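Long-range contacts in pyruvate kinase (Toxoplasma gondii, PDB 3GG8), which catalyses the last step of glycolysis, the transfer of phosphate from phosphoenolpyruvate to ADP, which yields pyruvate and ATP: residues 159-164 with 185-190; 124-129 with 139-144. All coordinates share one frame; numbering follows the deposited sequence.

How the contacts relate
Both contacts lie in the small beta-rich domain inserted between strands 97-101 and 224-227 of the eight-stranded barrel, on one side of the chain's centre, their centres about 12 Å apart. Contact 2 joins two neighbouring parallel strands of the six-stranded mixed sheet by backbone hydrogen bonds. Contact 1 packs the turn after strand 157-160 of that sheet against strand 185-187, which pairs with strand 118-120; it has no hydrogen bond across it and buries less surface. Both are partly buried: the isoleucines are inside, while contact 2 opens to solvent at Thr125 and Thr139 and contact 1 is partly exposed at Ala161, Ser164 and Ala185. They share an apolar interior: Ile160 CD1 lies 4.2 Å from Ile128 CD1 and also packs on Leu126.

Contact 1: 159-164 with 185-190; sequences LIADGS and ATIGER
Ile187 makes most of the contact of strand 185-187 with Ile160 and the turn 161-164. From CB two branches part: one to the turn, one to Ile160. The shorter one ends at CG2, 3.9 Å from Ala161 CB and, more loosely, 4.4 Å from Ser164 CB, so the methyl rests on the first and last residues of the turn. The longer one starts with CG1 between the backbone N and the carbonyl carbon (chi1 55°) and runs out to CD1, 4.2 Å from Ile160 CG2; the two isoleucines cross at a slant. Leu165, Ile118 and Leu120 add further apolar contacts around Ile187. At the other end of the strand, Ala185 CB approaches the carbonyl oxygen of Ser164 at 3.8 Å.

Ala161 and Ser164 are the ends of a type I' turn, closed by a 2.8 Å hydrogen bond from Ser164 N to Ala161 O. With Asp162 and Gly163 at its corners, this turn makes the tight hairpin between strands 157-160 and 165-172. Gly163 O also makes a weak hydrogen bond to Arg324 of the second subunit. No hydrogen bond crosses between the two segments: backbone bonds of Ile187 and Ala185 run to Ile118 and Leu120, and those of Ala161 to Asn192. Cohesion across the two segments is therefore chiefly apolar and probably depends on how the methyl groups fit rather than on bond direction.

Contact 2: 124-129 with 139-144; sequences ATLKIV and TTIACS
Ile128 and Ile141 lie side by side at the apolar centre, pointing the same way, with Ile128 CG1 3.8 Å from Ile141 CG1. Leu126 reaches in from one end: its CG is anti to the backbone N (chi1 172°), and CD1 arrives across Ile141 at about a right angle, 3.9 Å from Ile141 CG2. At the other end Ile128 CG2 closes on Cys143 CB at 3.5 Å. Leu120 and Ile118 of strand 118-120 pack against Leu126 and Ile141, so this face is turned into the domain.

The opposite face is mixed. The side chains of Lys127 and Thr140 meet at their stems, CB to CB at 3.8 Å, while the extended lysine chain leads away to a cation-pi contact with Tyr176. Val129 CG2 packs on Ala142 CB, and its CG1 comes 3.8 Å from Thr140 OG1.

Between the faces the backbones bond in parallel register. Lys127 brackets Thr140, its N donating to Thr139 O and its O accepting from Ile141 N, both at 2.8 Å. Ile141 O then takes Val129 N, with an N-H...O angle of 170°, and Val129 O takes Cys143 N at 3.0 Å, with an N-H...O angle of 141°. Leu126 and Ile128 turn their backbone bonds to strand 176-181 instead. At the polar end Asp137 OD2 accepts from both Thr139 N and Thr140 N. A parallel pair at one end of an otherwise antiparallel sheet, with one apolar face, fits the compact beta-barrel fold of the pyruvate kinase B domain.

Contact 1: 159-164 with 185-190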
ATOM      1  N   LEU C 159       7.823  -3.024  48.273  1.00 34.74           N
ATOM      2  CA  LEU C 159       8.538  -1.742  48.235  1.00 35.18           C
ATOM      3  C   LEU C 159       8.055  -0.780  49.323  1.00 35.15           C
ATOM      4  O   LEU C 159       6.845  -0.676  49.592  1.00 35.32           O
ATOM      5  CB  LEU C 159       8.407  -1.086  46.856  1.00 35.28           C
ATOM      6  CG  LEU C 159       9.553  -1.242  45.852  1.00 36.28           C
ATOM      7  CD1 LEU C 159       9.897  -2.687  45.608  1.00 36.73           C
ATOM      8  CD2 LEU C 159       9.197  -0.571  44.547  1.00 35.65           C
ATOM      9  N   ILE C 160       9.008  -0.083  49.940  1.00 35.21           N
ATOM     10  CA  ILE C 160       8.745   0.808  51.075  1.00 35.73           C
ATOM     11  C   ILE C 160       9.395   2.171  50.849  1.00 36.24           C
ATOM     12  O   ILE C 160      10.544   2.242  50.408  1.00 35.94           O
ATOM     13  CB  ILE C 160       9.259   0.199  52.401  1.00 35.42           C
ATOM     14  CG1 ILE C 160       8.565  -1.134  52.673  1.00 34.81           C
ATOM     15  CG2 ILE C 160       9.043   1.167  53.565  1.00 35.73           C
ATOM     16  CD1 ILE C 160       9.293  -2.022  53.662  1.00 34.33           C
ATOM     17  N   ALA C 161       8.652   3.240  51.143  1.00 37.08           N
ATOM     18  CA  ALA C 161       9.153   4.629  51.034  1.00 38.15           C
ATOM     19  C   ALA C 161       9.552   5.035  49.609  1.00 39.09           C
ATOM     20  O   ALA C 161      10.737   5.239  49.316  1.00 38.41           O
ATOM     21  CB  ALA C 161      10.315   4.876  52.012  1.00 37.92           C
ATOM     22  N   ASP C 162       8.543   5.176  48.747  1.00 40.25           N
ATOM     23  CA  ASP C 162       8.742   5.433  47.319  1.00 41.47           C
ATOM     24  C   ASP C 162       9.815   4.528  46.691  1.00 41.56           C
ATOM     25  O   ASP C 162      10.628   4.975  45.874  1.00 41.91           O
ATOM     26  CB  ASP C 162       9.043   6.925  47.063  1.00 42.12           C
ATOM     27  CG  ASP C 162       7.913   7.841  47.537  1.00 43.60           C
ATOM     28  OD1 ASP C 162       8.198   8.987  47.941  1.00 46.41           O
ATOM     29  OD2 ASP C 162       6.740   7.409  47.532  1.00 45.54           O
ATOM     30  N   GLY C 163       9.792   3.252  47.069  1.00 41.58           N
ATOM     31  CA  GLY C 163      10.720   2.259  46.539  1.00 41.23           C
ATOM     32  C   GLY C 163      12.132   2.438  47.041  1.00 41.15           C
ATOM     33  O   GLY C 163      13.062   1.932  46.425  1.00 41.69           O
ATOM     34  N   SER C 164      12.278   3.176  48.144  1.00 40.65           N
ATOM     35  CA  SER C 164      13.540   3.365  48.860  1.00 40.19           C
ATOM     36  C   SER C 164      14.148   2.027  49.220  1.00 39.72           C
ATOM     37  O   SER C 164      15.303   1.737  48.898  1.00 39.54           O
ATOM     38  CB  SER C 164      13.271   4.071  50.190  1.00 39.90           C
ATOM     39  OG  SER C 164      13.679   5.405  50.182  1.00 40.95           O
ATOM     40  N   ALA C 185      19.057   0.647  53.195  1.00 40.09           N
ATOM     41  CA  ALA C 185      18.330   1.922  53.145  1.00 39.51           C
ATOM     42  C   ALA C 185      17.920   2.451  54.526  1.00 39.31           C
ATOM     43  O   ALA C 185      17.913   1.718  55.519  1.00 38.90           O
ATOM     44  CB  ALA C 185      17.115   1.816  52.220  1.00 39.33           C
ATOM     45  N   THR C 186      17.597   3.738  54.571  1.00 39.28           N
ATOM     46  CA  THR C 186      17.146   4.403  55.783  1.00 39.31           C
ATOM     47  C   THR C 186      15.704   4.822  55.573  1.00 39.39           C
ATOM     48  O   THR C 186      15.396   5.579  54.647  1.00 39.43           O
ATOM     49  CB  THR C 186      18.018   5.639  56.096  1.00 39.25           C
ATOM     50  OG1 THR C 186      19.320   5.202  56.496  1.00 40.13           O
ATOM     51  CG2 THR C 186      17.410   6.480  57.218  1.00 39.51           C
ATOM     52  N   ILE C 187      14.811   4.327  56.422  1.00 39.06           N
ATOM     53  CA  ILE C 187      13.400   4.693  56.283  1.00 38.83           C
ATOM     54  C   ILE C 187      12.871   5.435  57.513  1.00 38.37           C
ATOM     55  O   ILE C 187      13.244   5.128  58.647  1.00 38.10           O
ATOM     56  CB  ILE C 187      12.487   3.467  55.901  1.00 39.01           C
ATOM     57  CG1 ILE C 187      12.663   2.314  56.900  1.00 38.80           C
ATOM     58  CG2 ILE C 187      12.782   3.004  54.462  1.00 38.32           C
ATOM     59  CD1 ILE C 187      11.530   1.302  56.895  1.00 39.19           C
ATOM     60  N   GLY C 188      12.021   6.428  57.257  1.00 37.97           N
ATOM     61  CA  GLY C 188      11.281   7.118  58.298  1.00 37.74           C
ATOM     62  C   GLY C 188       9.969   6.404  58.557  1.00 37.90           C
ATOM     63  O   GLY C 188       9.748   5.295  58.065  1.00 37.95           O
ATOM     64  N   GLU C 189       9.096   7.037  59.338  1.00 37.93           N
ATOM     65  CA  GLU C 189       7.830   6.421  59.725  1.00 37.97           C
ATOM     66  C   GLU C 189       6.666   6.860  58.852  1.00 38.37           C
ATOM     67  O   GLU C 189       6.698   7.944  58.250  1.00 38.10           O
ATOM     68  CB  GLU C 189       7.519   6.655  61.208  1.00 37.93           C
ATOM     69  CG  GLU C 189       7.697   8.074  61.726  1.00 37.42           C
ATOM     70  CD  GLU C 189       7.350   8.187  63.202  1.00 37.81           C
ATOM     71  OE1 GLU C 189       6.921   9.274  63.637  1.00 38.58           O
ATOM     72  OE2 GLU C 189       7.482   7.187  63.937  1.00 36.71           O
ATOM     73  N   ARG C 190       5.646   6.001  58.786  1.00 38.48           N
ATOM     74  CA  ARG C 190       4.459   6.227  57.957  1.00 38.89           C
ATOM     75  C   ARG C 190       4.818   6.540  56.502  1.00 38.70           C
ATOM     76  O   ARG C 190       4.363   7.542  55.928  1.00 38.92           O
ATOM     77  CB  ARG C 190       3.577   7.340  58.527  1.00 39.32           C
ATOM     78  CG  ARG C 190       3.461   7.345  60.020  1.00 41.64           C
ATOM     79  CD  ARG C 190       2.220   8.080  60.437  1.00 46.63           C
ATOM     80  NE  ARG C 190       1.041   7.253  60.212  1.00 49.96           N
ATOM     81  CZ  ARG C 190      -0.028   7.636  59.521  1.00 52.14           C
ATOM     82  NH1 ARG C 190      -1.047   6.793  59.361  1.00 53.12           N
ATOM     83  NH2 ARG C 190      -0.080   8.855  58.993  1.00 53.38           N
TER

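Contact 2: 124-129 with 139-144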
ATOM      1  N   ALA C 124      19.445  -8.264  55.623  1.00 35.24           N
ATOM      2  CA  ALA C 124      18.912  -8.274  56.983  1.00 34.79           C
ATOM      3  C   ALA C 124      17.407  -8.548  56.990  1.00 34.25           C
ATOM      4  O   ALA C 124      16.689  -8.222  56.036  1.00 33.97           O
ATOM      5  CB  ALA C 124      19.238  -6.975  57.717  1.00 34.95           C
ATOM      6  N   THR C 125      16.966  -9.162  58.086  1.00 33.67           N
ATOM      7  CA  THR C 125      15.592  -9.602  58.313  1.00 32.99           C
ATOM      8  C   THR C 125      14.712  -8.459  58.827  1.00 32.41           C
ATOM      9  O   THR C 125      15.067  -7.791  59.798  1.00 32.34           O
ATOM     10  CB  THR C 125      15.596 -10.752  59.354  1.00 32.92           C
ATOM     11  OG1 THR C 125      16.279 -11.886  58.802  1.00 33.52           O
ATOM     12  CG2 THR C 125      14.183 -11.152  59.777  1.00 32.61           C
ATOM     13  N   LEU C 126      13.563  -8.260  58.183  1.00 31.65           N
ATOM     14  CA  LEU C 126      12.539  -7.324  58.661  1.00 31.14           C
ATOM     15  C   LEU C 126      11.160  -7.982  58.780  1.00 30.82           C
ATOM     16  O   LEU C 126      10.580  -8.429  57.785  1.00 30.70           O
ATOM     17  CB  LEU C 126      12.451  -6.092  57.757  1.00 31.12           C
ATOM     18  CG  LEU C 126      11.329  -5.059  57.953  1.00 31.62           C
ATOM     19  CD1 LEU C 126      11.422  -4.337  59.302  1.00 30.47           C
ATOM     20  CD2 LEU C 126      11.370  -4.052  56.805  1.00 30.70           C
ATOM     21  N   LYS C 127      10.647  -8.034  60.002  1.00 29.95           N
ATOM     22  CA  LYS C 127       9.295  -8.494  60.242  1.00 29.66           C
ATOM     23  C   LYS C 127       8.342  -7.339  59.970  1.00 29.59           C
ATOM     24  O   LYS C 127       8.561  -6.225  60.448  1.00 29.67           O
ATOM     25  CB  LYS C 127       9.159  -8.985  61.687  1.00 29.79           C
ATOM     26  CG  LYS C 127       7.828  -9.631  62.025  1.00 29.24           C
ATOM     27  CD  LYS C 127       7.994 -10.474  63.269  1.00 30.82           C
ATOM     28  CE  LYS C 127       6.662 -10.786  63.934  1.00 31.56           C
ATOM     29  NZ  LYS C 127       6.888 -11.723  65.090  1.00 29.97           N
ATOM     30  N   ILE C 128       7.305  -7.591  59.175  1.00 29.22           N
ATOM     31  CA  ILE C 128       6.248  -6.607  59.008  1.00 28.49           C
ATOM     32  C   ILE C 128       4.953  -7.149  59.577  1.00 28.43           C
ATOM     33  O   ILE C 128       4.415  -8.127  59.078  1.00 28.46           O
ATOM     34  CB  ILE C 128       6.070  -6.170  57.544  1.00 28.54           C
ATOM     35  CG1 ILE C 128       7.375  -5.584  57.006  1.00 28.28           C
ATOM     36  CG2 ILE C 128       4.913  -5.140  57.411  1.00 27.52           C
ATOM     37  CD1 ILE C 128       7.312  -5.210  55.548  1.00 27.47           C
ATOM     38  N   VAL C 129       4.457  -6.497  60.624  1.00 29.02           N
ATOM     39  CA  VAL C 129       3.260  -6.962  61.341  1.00 29.38           C
ATOM     40  C   VAL C 129       1.989  -6.208  60.943  1.00 30.36           C
ATOM     41  O   VAL C 129       2.052  -5.126  60.348  1.00 29.92           O
ATOM     42  CB  VAL C 129       3.433  -6.909  62.897  1.00 29.15           C
ATOM     43  CG1 VAL C 129       4.720  -7.622  63.350  1.00 28.40           C
ATOM     44  CG2 VAL C 129       3.378  -5.467  63.425  1.00 29.07           C
ATOM     45  N   THR C 139      14.175  -4.123  63.486  1.00 36.37           N
ATOM     46  CA  THR C 139      13.835  -5.519  63.195  1.00 36.06           C
ATOM     47  C   THR C 139      12.366  -5.755  62.781  1.00 36.19           C
ATOM     48  O   THR C 139      12.098  -6.595  61.915  1.00 36.15           O
ATOM     49  CB  THR C 139      14.147  -6.430  64.391  1.00 36.39           C
ATOM     50  OG1 THR C 139      13.063  -6.387  65.331  1.00 35.98           O
ATOM     51  CG2 THR C 139      15.468  -6.019  65.074  1.00 36.23           C
ATOM     52  N   THR C 140      11.429  -5.050  63.424  1.00 35.87           N
ATOM     53  CA  THR C 140       9.995  -5.219  63.149  1.00 35.44           C
ATOM     54  C   THR C 140       9.249  -3.892  62.958  1.00 35.00           C
ATOM     55  O   THR C 140       9.436  -2.955  63.726  1.00 34.73           O
ATOM     56  CB  THR C 140       9.282  -6.156  64.199  1.00 35.77           C
ATOM     57  OG1 THR C 140       7.914  -5.761  64.389  1.00 35.76           O
ATOM     58  CG2 THR C 140       9.984  -6.163  65.544  1.00 36.23           C
ATOM     59  N   ILE C 141       8.418  -3.820  61.918  1.00 34.77           N
ATOM     60  CA  ILE C 141       7.579  -2.644  61.659  1.00 34.52           C
ATOM     61  C   ILE C 141       6.105  -3.012  61.430  1.00 34.36           C
ATOM     62  O   ILE C 141       5.781  -4.178  61.180  1.00 34.22           O
ATOM     63  CB  ILE C 141       8.128  -1.750  60.475  1.00 34.45           C
ATOM     64  CG1 ILE C 141       8.020  -2.449  59.119  1.00 34.25           C
ATOM     65  CG2 ILE C 141       9.569  -1.285  60.743  1.00 35.06           C
ATOM     66  CD1 ILE C 141       8.177  -1.486  57.927  1.00 34.72           C
ATOM     67  N   ALA C 142       5.224  -2.014  61.511  1.00 33.98           N
ATOM     68  CA  ALA C 142       3.788  -2.200  61.274  1.00 33.76           C
ATOM     69  C   ALA C 142       3.375  -1.692  59.898  1.00 33.89           C
ATOM     70  O   ALA C 142       4.011  -0.792  59.347  1.00 33.61           O
ATOM     71  CB  ALA C 142       2.990  -1.514  62.341  1.00 33.82           C
ATOM     72  N   CYS C 143       2.311  -2.283  59.357  1.00 34.00           N
ATOM     73  CA  CYS C 143       1.759  -1.926  58.050  1.00 34.20           C
ATOM     74  C   CYS C 143       0.239  -1.744  58.165  1.00 34.12           C
ATOM     75  O   CYS C 143      -0.435  -2.567  58.781  1.00 34.62           O
ATOM     76  CB  CYS C 143       2.111  -3.015  57.031  1.00 34.16           C
ATOM     77  SG  CYS C 143       1.173  -3.006  55.488  1.00 34.29           S
ATOM     78  N   SER C 144      -0.294  -0.677  57.569  1.00 34.16           N
ATOM     79  CA  SER C 144      -1.717  -0.316  57.716  1.00 34.27           C
ATOM     80  C   SER C 144      -2.689  -1.299  57.067  1.00 34.10           C
ATOM     81  O   SER C 144      -3.886  -1.298  57.375  1.00 33.69           O
ATOM     82  CB  SER C 144      -1.964   1.075  57.148  1.00 34.05           C
ATOM     83  OG  SER C 144      -1.738   1.074  55.754  1.00 35.73           O
TER